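Local structure of EAL domain protein (Vibrio cholerae serotype O1, 6IJ2) at residues A[68-80]-A[91-103]. The protein hydrolyses the cyclic dinucleotides c-di-GMP and cGAMP as a standalone EAL-domain phosphodiesterase, with calcium ions and the linear product 5'-pGpG bound in this crystal form. The protein carries 1 engineered substitution. Sequence-based numbering, arbitrary orientation.
Sequences RYLFDQMCRVKAI and KLSINFLPNAIYV. With CA (calcium ion), chain J; nucleotides of chain B.
Ile80 and Ala79 rest on Leu92, whose CD2 branch lies 3.8 Å from Ile80 CG1 and also reaches the Ala79 methyl. Ile94 continues this apolar seam, packing against Ala79, Ile80 and the aliphatic stem of Arg76. The 68-80 part of helix 68-85 runs antiparallel to strand 91-96, the segment axes at 170°, the helix-to-strand return of the TIM-barrel-like EAL fold. From the barrel strand Asn95 gives OD1 to a calcium ion at 2.4 Å, a site completed by Glu45, Glu128, Asp158, water and a phosphate of the bound dinucleotide.

On the helix side of the strand, the extended chain of Arg76 carries NH2 over the centre of the Phe96 ring, a cation-pi contact with the guanidinium almost perpendicular to the ring (planes 88° apart) and CZ 4.5 Å from the centroid. Thr111 and Tyr148 hydrogen-bond NH1 and NH2, fixing the guanidinium's rotation, while NE forms a salt bridge with Asp72 OD2 at 3.3 Å. With CG anti to the backbone N (chi1 -171°), Asp72 directs its carboxylate between Leu97 and Tyr102; a water bridges OD1 to the Asn95 carbonyl. Leu97 CD2 packs on Arg68 CG, whereas CD1 approaches guanine N2 of G2 in chain B at 3.7 Å. Farther out, the poorly ordered Ile101 lies over one face of the Arg68 guanidinium; its O is modelled implausibly close to Tyr69 OH, at 2.3 Å, so this bond is doubtful.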
ATOM      1  N   ARG A  68      19.522  15.490   8.528  1.00 58.75           N
ATOM      2  CA  ARG A  68      18.827  14.867   7.403  1.00 58.34           C
ATOM      3  C   ARG A  68      18.925  15.719   6.147  1.00 53.45           C
ATOM      4  O   ARG A  68      19.184  15.205   5.051  1.00 50.54           O
ATOM      5  CB  ARG A  68      17.359  14.622   7.758  1.00 65.23           C
ATOM      6  CG  ARG A  68      17.077  13.262   8.363  1.00 82.01           C
ATOM      7  CD  ARG A  68      15.671  13.171   8.922  1.00 97.10           C
ATOM      8  NE  ARG A  68      15.325  14.369   9.678  1.00113.41           N
ATOM      9  CZ  ARG A  68      14.267  14.473  10.475  1.00123.58           C
ATOM     10  NH1 ARG A  68      13.444  13.444  10.624  1.00124.58           N
ATOM     11  NH2 ARG A  68      14.029  15.608  11.120  1.00130.20           N
ATOM     12  N   TYR A  69      18.699  17.026   6.281  1.00 59.41           N
ATOM     13  CA  TYR A  69      18.720  17.895   5.109  1.00 63.54           C
ATOM     14  C   TYR A  69      20.118  17.983   4.514  1.00 55.62           C
ATOM     15  O   TYR A  69      20.285  17.883   3.294  1.00 53.69           O
ATOM     16  CB  TYR A  69      18.192  19.281   5.476  1.00 73.40           C
ATOM     17  CG  TYR A  69      16.845  19.239   6.157  1.00 86.97           C
ATOM     18  CD1 TYR A  69      15.680  19.067   5.421  1.00 90.80           C
ATOM     19  CD2 TYR A  69      16.738  19.358   7.538  1.00 94.85           C
ATOM     20  CE1 TYR A  69      14.446  19.020   6.041  1.00 92.53           C
ATOM     21  CE2 TYR A  69      15.509  19.314   8.166  1.00 99.09           C
ATOM     22  CZ  TYR A  69      14.365  19.146   7.413  1.00 97.54           C
ATOM     23  OH  TYR A  69      13.139  19.102   8.037  1.00100.25           O
ATOM     24  N   LEU A  70      21.137  18.149   5.361  1.00 54.61           N
ATOM     25  CA  LEU A  70      22.510  18.181   4.866  1.00 61.16           C
ATOM     26  C   LEU A  70      22.889  16.848   4.235  1.00 60.40           C
ATOM     27  O   LEU A  70      23.589  16.808   3.215  1.00 56.78           O
ATOM     28  CB  LEU A  70      23.466  18.528   6.010  1.00 61.43           C
ATOM     29  CG  LEU A  70      24.771  19.294   5.750  1.00 73.77           C
ATOM     30  CD1 LEU A  70      25.458  19.614   7.073  1.00 78.58           C
ATOM     31  CD2 LEU A  70      25.726  18.544   4.831  1.00 73.50           C
ATOM     32  N   PHE A  71      22.432  15.744   4.830  1.00 56.96           N
ATOM     33  CA  PHE A  71      22.734  14.426   4.284  1.00 49.24           C
ATOM     34  C   PHE A  71      22.084  14.232   2.918  1.00 49.00           C
ATOM     35  O   PHE A  71      22.715  13.713   1.987  1.00 46.83           O
ATOM     36  CB  PHE A  71      22.277  13.347   5.271  1.00 49.34           C
ATOM     37  CG  PHE A  71      22.317  11.968   4.705  1.00 49.73           C
ATOM     38  CD1 PHE A  71      23.524  11.308   4.552  1.00 47.37           C
ATOM     39  CD2 PHE A  71      21.154  11.338   4.300  1.00 46.75           C
ATOM     40  CE1 PHE A  71      23.572  10.043   4.010  1.00 45.16           C
ATOM     41  CE2 PHE A  71      21.196  10.077   3.760  1.00 46.54           C
ATOM     42  CZ  PHE A  71      22.411   9.428   3.616  1.00 43.28           C
ATOM     43  N   ASP A  72      20.826  14.656   2.779  1.00 46.53           N
ATOM     44  CA  ASP A  72      20.127  14.543   1.504  1.00 48.85           C
ATOM     45  C   ASP A  72      20.860  15.307   0.407  1.00 48.10           C
ATOM     46  O   ASP A  72      21.132  14.767  -0.672  1.00 48.27           O
ATOM     47  CB  ASP A  72      18.697  15.058   1.659  1.00 47.49           C
ATOM     48  CG  ASP A  72      17.849  14.785   0.448  1.00 62.80           C
ATOM     49  OD1 ASP A  72      17.687  13.596   0.099  1.00 63.24           O
ATOM     50  OD2 ASP A  72      17.340  15.755  -0.153  1.00 73.24           O
ATOM     51  N   GLN A  73      21.196  16.570   0.669  1.00 47.59           N
ATOM     52  CA  GLN A  73      21.916  17.364  -0.322  1.00 55.10           C
ATOM     53  C   GLN A  73      23.258  16.730  -0.671  1.00 56.94           C
ATOM     54  O   GLN A  73      23.663  16.726  -1.839  1.00 54.23           O
ATOM     55  CB  GLN A  73      22.104  18.792   0.194  1.00 54.43           C
ATOM     56  CG  GLN A  73      20.794  19.468   0.554  1.00 62.91           C
ATOM     57  CD  GLN A  73      20.921  20.969   0.722  1.00 80.94           C
ATOM     58  OE1 GLN A  73      20.198  21.736   0.084  1.00 90.56           O
ATOM     59  NE2 GLN A  73      21.832  21.399   1.590  1.00 81.72           N
ATOM     60  N   MET A  74      23.955  16.176   0.326  1.00 53.46           N
ATOM     61  CA  MET A  74      25.235  15.524   0.069  1.00 58.26           C
ATOM     62  C   MET A  74      25.076  14.303  -0.830  1.00 51.60           C
ATOM     63  O   MET A  74      25.875  14.099  -1.752  1.00 45.28           O
ATOM     64  CB  MET A  74      25.899  15.134   1.390  1.00 73.82           C
ATOM     65  CG  MET A  74      26.631  16.274   2.074  1.00 95.74           C
ATOM     66  SD  MET A  74      28.398  16.279   1.711  1.00111.67           S
ATOM     67  CE  MET A  74      28.978  15.013   2.842  1.00118.86           C
ATOM     68  N   CYS A  75      24.057  13.473  -0.573  1.00 45.03           N
ATOM     69  CA  CYS A  75      23.803  12.317  -1.436  1.00 41.79           C
ATOM     70  C   CYS A  75      23.622  12.735  -2.884  1.00 40.04           C
ATOM     71  O   CYS A  75      24.092  12.052  -3.801  1.00 39.89           O
ATOM     72  CB  CYS A  75      22.557  11.556  -0.982  1.00 41.74           C
ATOM     73  SG  CYS A  75      22.774  10.495   0.422  1.00 45.72           S
ATOM     74  N   ARG A  76      22.910  13.836  -3.108  1.00 42.60           N
ATOM     75  CA  ARG A  76      22.646  14.274  -4.470  1.00 36.69           C
ATOM     76  C   ARG A  76      23.923  14.720  -5.163  1.00 39.08           C
ATOM     77  O   ARG A  76      24.166  14.355  -6.315  1.00 38.95           O
ATOM     78  CB  ARG A  76      21.616  15.397  -4.459  1.00 37.33           C
ATOM     79  CG  ARG A  76      20.251  14.919  -3.966  1.00 39.55           C
ATOM     80  CD  ARG A  76      19.275  16.054  -3.908  1.00 42.45           C
ATOM     81  NE  ARG A  76      17.998  15.619  -3.370  1.00 43.74           N
ATOM     82  CZ  ARG A  76      16.852  16.248  -3.592  1.00 48.59           C
ATOM     83  NH1 ARG A  76      16.836  17.333  -4.356  1.00 45.34           N
ATOM     84  NH2 ARG A  76      15.726  15.785  -3.063  1.00 45.82           N
ATOM     85  N   VAL A  77      24.759  15.491  -4.468  1.00 39.62           N
ATOM     86  CA  VAL A  77      25.964  16.034  -5.081  1.00 40.77           C
ATOM     87  C   VAL A  77      26.982  14.932  -5.355  1.00 47.04           C
ATOM     88  O   VAL A  77      27.631  14.917  -6.410  1.00 41.28           O
ATOM     89  CB  VAL A  77      26.554  17.143  -4.191  1.00 50.45           C
ATOM     90  CG1 VAL A  77      27.887  17.598  -4.745  1.00 47.52           C
ATOM     91  CG2 VAL A  77      25.590  18.314  -4.094  1.00 46.29           C
ATOM     92  N   LYS A  78      27.156  14.008  -4.407  1.00 45.34           N
ATOM     93  CA  LYS A  78      28.107  12.915  -4.602  1.00 43.44           C
ATOM     94  C   LYS A  78      27.685  12.013  -5.753  1.00 41.05           C
ATOM     95  O   LYS A  78      28.529  11.561  -6.539  1.00 41.65           O
ATOM     96  CB  LYS A  78      28.241  12.097  -3.320  1.00 43.08           C
ATOM     97  CG  LYS A  78      28.933  12.815  -2.181  1.00 43.48           C
ATOM     98  CD  LYS A  78      28.867  11.975  -0.916  1.00 44.20           C
ATOM     99  CE  LYS A  78      29.651  12.617   0.218  1.00 49.74           C
ATOM    100  NZ  LYS A  78      31.116  12.639  -0.042  1.00 51.14           N
ATOM    101  N   ALA A  79      26.383  11.727  -5.857  1.00 36.22           N
ATOM    102  CA  ALA A  79      25.887  10.873  -6.934  1.00 34.24           C
ATOM    103  C   ALA A  79      26.105  11.527  -8.291  1.00 39.73           C
ATOM    104  O   ALA A  79      26.559  10.880  -9.243  1.00 37.79           O
ATOM    105  CB  ALA A  79      24.402  10.570  -6.733  1.00 32.78           C
ATOM    106  N   ILE A  80      25.785  12.817  -8.396  1.00 37.29           N
ATOM    107  CA  ILE A  80      25.975  13.530  -9.656  1.00 37.88           C
ATOM    108  C   ILE A  80      27.458  13.639  -9.993  1.00 41.07           C
ATOM    109  O   ILE A  80      27.864  13.437 -11.145  1.00 40.77           O
ATOM    110  CB  ILE A  80      25.292  14.910  -9.583  1.00 38.86           C
ATOM    111  CG1 ILE A  80      23.771  14.748  -9.476  1.00 40.87           C
ATOM    112  CG2 ILE A  80      25.690  15.795 -10.776  1.00 39.73           C
ATOM    113  CD1 ILE A  80      23.046  16.029  -9.134  1.00 37.24           C
ATOM    114  N   LYS A  91      20.458   7.731 -17.653  1.00 30.81           N
ATOM    115  CA  LYS A  91      19.767   8.308 -16.503  1.00 28.82           C
ATOM    116  C   LYS A  91      20.486   8.013 -15.187  1.00 26.20           C
ATOM    117  O   LYS A  91      21.086   6.950 -15.008  1.00 25.97           O
ATOM    118  CB  LYS A  91      18.328   7.794 -16.441  1.00 30.38           C
ATOM    119  CG  LYS A  91      17.489   8.188 -17.667  1.00 40.44           C
ATOM    120  CD  LYS A  91      16.746   9.491 -17.453  1.00 47.42           C
ATOM    121  CE  LYS A  91      15.977   9.906 -18.706  1.00 55.51           C
ATOM    122  NZ  LYS A  91      14.969   8.884 -19.089  1.00 60.95           N
ATOM    123  N   LEU A  92      20.448   8.992 -14.281  1.00 28.86           N
ATOM    124  CA  LEU A  92      20.896   8.840 -12.903  1.00 29.70           C
ATOM    125  C   LEU A  92      19.672   8.905 -11.989  1.00 26.90           C
ATOM    126  O   LEU A  92      18.945   9.904 -11.987  1.00 30.44           O
ATOM    127  CB  LEU A  92      21.917   9.924 -12.546  1.00 30.39           C
ATOM    128  CG  LEU A  92      22.361   9.961 -11.080  1.00 32.06           C
ATOM    129  CD1 LEU A  92      23.095   8.670 -10.705  1.00 32.13           C
ATOM    130  CD2 LEU A  92      23.169  11.191 -10.737  1.00 36.13           C
ATOM    131  N   SER A  93      19.444   7.848 -11.214  1.00 26.20           N
ATOM    132  CA  SER A  93      18.262   7.747 -10.358  1.00 26.53           C
ATOM    133  C   SER A  93      18.697   7.858  -8.906  1.00 31.48           C
ATOM    134  O   SER A  93      19.571   7.110  -8.461  1.00 33.01           O
ATOM    135  CB  SER A  93      17.519   6.441 -10.598  1.00 27.61           C
ATOM    136  OG  SER A  93      16.211   6.492 -10.045  1.00 33.44           O
ATOM    137  N   ILE A  94      18.097   8.797  -8.179  1.00 31.54           N
ATOM    138  CA  ILE A  94      18.515   9.133  -6.823  1.00 29.63           C
ATOM    139  C   ILE A  94      17.345   8.892  -5.891  1.00 31.61           C
ATOM    140  O   ILE A  94      16.207   9.264  -6.200  1.00 30.69           O
ATOM    141  CB  ILE A  94      19.003  10.589  -6.707  1.00 29.63           C
ATOM    142  CG1 ILE A  94      20.185  10.810  -7.653  1.00 29.54           C
ATOM    143  CG2 ILE A  94      19.418  10.917  -5.267  1.00 31.75           C
ATOM    144  CD1 ILE A  94      20.523  12.277  -7.878  1.00 32.46           C
ATOM    145  N   ASN A  95      17.629   8.270  -4.755  1.00 30.39           N
ATOM    146  CA  ASN A  95      16.598   8.013  -3.758  1.00 32.34           C
ATOM    147  C   ASN A  95      16.323   9.287  -2.972  1.00 42.21           C
ATOM    148  O   ASN A  95      17.252   9.922  -2.467  1.00 41.04           O
ATOM    149  CB  ASN A  95      17.035   6.900  -2.807  1.00 32.95           C
ATOM    150  CG  ASN A  95      17.042   5.534  -3.469  1.00 37.44           C
ATOM    151  OD1 ASN A  95      15.995   4.911  -3.634  1.00 40.16           O
ATOM    152  ND2 ASN A  95      18.224   5.064  -3.849  1.00 31.74           N
ATOM    153  N   PHE A  96      15.057   9.673  -2.880  1.00 36.65           N
ATOM    154  CA  PHE A  96      14.694  10.894  -2.172  1.00 47.13           C
ATOM    155  C   PHE A  96      14.381  10.515  -0.733  1.00 53.75           C
ATOM    156  O   PHE A  96      13.397   9.819  -0.472  1.00 49.24           O
ATOM    157  CB  PHE A  96      13.512  11.588  -2.846  1.00 50.36           C
ATOM    158  CG  PHE A  96      13.288  13.018  -2.395  1.00 53.83           C
ATOM    159  CD1 PHE A  96      13.704  13.460  -1.145  1.00 60.67           C
ATOM    160  CD2 PHE A  96      12.649  13.917  -3.227  1.00 56.00           C
ATOM    161  CE1 PHE A  96      13.481  14.761  -0.736  1.00 61.98           C
ATOM    162  CE2 PHE A  96      12.427  15.223  -2.826  1.00 59.82           C
ATOM    163  CZ  PHE A  96      12.843  15.643  -1.579  1.00 62.29           C
ATOM    164  N   LEU A  97      15.216  10.990   0.195  1.00 64.83           N
ATOM    165  CA  LEU A  97      15.056  10.739   1.618  1.00 71.41           C
ATOM    166  C   LEU A  97      13.641  11.105   2.067  1.00 75.63           C
ATOM    167  O   LEU A  97      13.225  12.262   1.899  1.00 83.29           O
ATOM    168  CB  LEU A  97      16.087  11.538   2.414  1.00 74.20           C
ATOM    169  CG  LEU A  97      16.093  11.324   3.932  1.00 77.83           C
ATOM    170  CD1 LEU A  97      16.825  10.040   4.302  1.00 72.63           C
ATOM    171  CD2 LEU A  97      16.693  12.522   4.654  1.00 85.55           C
ATOM    172  N   PRO A  98      12.880  10.153   2.629  1.00 69.19           N
ATOM    173  CA  PRO A  98      11.475  10.396   2.999  1.00 76.90           C
ATOM    174  C   PRO A  98      11.180  11.761   3.617  1.00 86.37           C
ATOM    175  O   PRO A  98      11.729  12.140   4.659  1.00 79.98           O
ATOM    176  CB  PRO A  98      11.205   9.253   3.978  1.00 73.16           C
ATOM    177  CG  PRO A  98      11.999   8.120   3.391  1.00 57.77           C
ATOM    178  CD  PRO A  98      13.273   8.755   2.876  1.00 63.57           C
ATOM    179  N   ASN A  99      10.269  12.489   2.965  1.00 97.96           N
ATOM    180  CA  ASN A  99      10.186  13.942   3.035  1.00102.47           C
ATOM    181  C   ASN A  99       9.170  14.448   4.054  1.00108.12           C
ATOM    182  O   ASN A  99       8.738  15.603   3.959  1.00109.24           O
ATOM    183  CB  ASN A  99       9.853  14.512   1.653  1.00 97.20           C
ATOM    184  CG  ASN A  99      10.187  13.553   0.522  1.00 89.61           C
ATOM    185  OD1 ASN A  99      10.389  12.360   0.740  1.00 84.84           O
ATOM    186  ND2 ASN A  99      10.235  14.073  -0.699  1.00 89.28           N
ATOM    187  N   ALA A 100       8.777  13.623   5.028  1.00110.92           N
ATOM    188  CA  ALA A 100       7.940  14.145   6.103  1.00118.63           C
ATOM    189  C   ALA A 100       8.660  15.227   6.891  1.00127.77           C
ATOM    190  O   ALA A 100       8.016  15.984   7.625  1.00135.55           O
ATOM    191  CB  ALA A 100       7.499  13.026   7.043  1.00118.41           C
ATOM    192  N   ILE A 101       9.982  15.309   6.757  1.00127.49           N
ATOM    193  CA  ILE A 101      10.750  16.402   7.319  1.00131.43           C
ATOM    194  C   ILE A 101      11.313  17.322   6.243  1.00130.20           C
ATOM    195  O   ILE A 101      11.503  18.516   6.505  1.00135.37           O
ATOM    196  CB  ILE A 101      11.869  15.863   8.228  1.00130.43           C
ATOM    197  CG1 ILE A 101      12.617  14.713   7.538  1.00124.45           C
ATOM    198  CG2 ILE A 101      11.261  15.405   9.544  1.00135.58           C
ATOM    199  CD1 ILE A 101      13.773  15.140   6.641  1.00119.72           C
ATOM    200  N   TYR A 102      11.554  16.813   5.032  1.00123.87           N
ATOM    201  CA  TYR A 102      11.838  17.652   3.873  1.00120.34           C
ATOM    202  C   TYR A 102      10.552  18.364   3.464  1.00121.72           C
ATOM    203  O   TYR A 102      10.204  18.422   2.282  1.00116.86           O
ATOM    204  CB  TYR A 102      12.401  16.807   2.725  1.00114.15           C
ATOM    205  CG  TYR A 102      13.187  17.560   1.666  1.00114.24           C
ATOM    206  CD1 TYR A 102      12.545  18.179   0.600  1.00112.62           C
ATOM    207  CD2 TYR A 102      14.575  17.617   1.714  1.00116.66           C
ATOM    208  CE1 TYR A 102      13.258  18.853  -0.375  1.00112.78           C
ATOM    209  CE2 TYR A 102      15.299  18.291   0.739  1.00114.97           C
ATOM    210  CZ  TYR A 102      14.634  18.906  -0.302  1.00113.95           C
ATOM    211  OH  TYR A 102      15.342  19.577  -1.275  1.00112.67           O
ATOM    212  N   VAL A 103       9.825  18.877   4.451  1.00128.39           N
ATOM    213  CA  VAL A 103       8.603  19.646   4.238  1.00130.28           C
ATOM    214  C   VAL A 103       8.904  20.872   3.381  1.00137.20           C
ATOM    215  O   VAL A 103       8.267  21.040   2.331  1.00136.58           O
ATOM    216  CB  VAL A 103       7.952  20.046   5.575  1.00127.00           C
ATOM    217  CG1 VAL A 103       6.759  20.956   5.336  1.00128.33           C
ATOM    218  CG2 VAL A 103       7.537  18.816   6.359  1.00122.74           C
TER
HETATM  219 CA    CA J 602      15.184   3.011  -4.804  1.00 26.47          CA
ATOM    220  P     G B   2      21.056  -1.088  -0.420  1.00 48.41           P
ATOM    221  OP1   G B   2      21.866  -0.509  -1.435  1.00 47.10           O
ATOM    222  OP2   G B   2      21.667  -1.745   0.688  1.00 50.86           O
ATOM    223  O5'   G B   2      20.068  -0.007   0.163  1.00 48.70           O
ATOM    224  C5'   G B   2      19.358  -0.214   1.377  1.00 50.75           C
ATOM    225  C4'   G B   2      18.347   0.882   1.567  1.00 51.06           C
ATOM    226  O4'   G B   2      19.025   2.154   1.587  1.00 51.26           O
ATOM    227  C3'   G B   2      17.281   0.992   0.477  1.00 49.23           C
ATOM    228  O3'   G B   2      15.991   1.217   1.014  1.00 50.68           O
ATOM    229  C2'   G B   2      17.692   2.238  -0.291  1.00 48.04           C
ATOM    230  O2'   G B   2      16.651   2.952  -0.904  1.00 47.48           O
ATOM    231  C1'   G B   2      18.317   3.074   0.816  1.00 49.99           C
ATOM    232  N9    G B   2      19.261   4.025   0.260  1.00 49.39           N
ATOM    233  C8    G B   2      20.403   3.743  -0.442  1.00 48.27           C
ATOM    234  N7    G B   2      21.012   4.808  -0.878  1.00 48.33           N
ATOM    235  C5    G B   2      20.209   5.853  -0.460  1.00 49.50           C
ATOM    236  C6    G B   2      20.354   7.248  -0.638  1.00 50.50           C
ATOM    237  O6    G B   2      21.233   7.854  -1.238  1.00 50.98           O
ATOM    238  N1    G B   2      19.320   7.950  -0.042  1.00 52.14           N
ATOM    239  C2    G B   2      18.272   7.382   0.630  1.00 54.68           C
ATOM    240  N2    G B   2      17.368   8.226   1.126  1.00 58.08           N
ATOM    241  N3    G B   2      18.134   6.085   0.818  1.00 51.86           N
ATOM    242  C4    G B   2      19.128   5.384   0.250  1.00 50.21           C
TER
HETATM  243  O   HOH W   1      18.028  12.565  -2.119  1.00 54.51           O
HETATM  244  O   HOH W   2      15.303   1.005  -5.961  1.00 27.32           O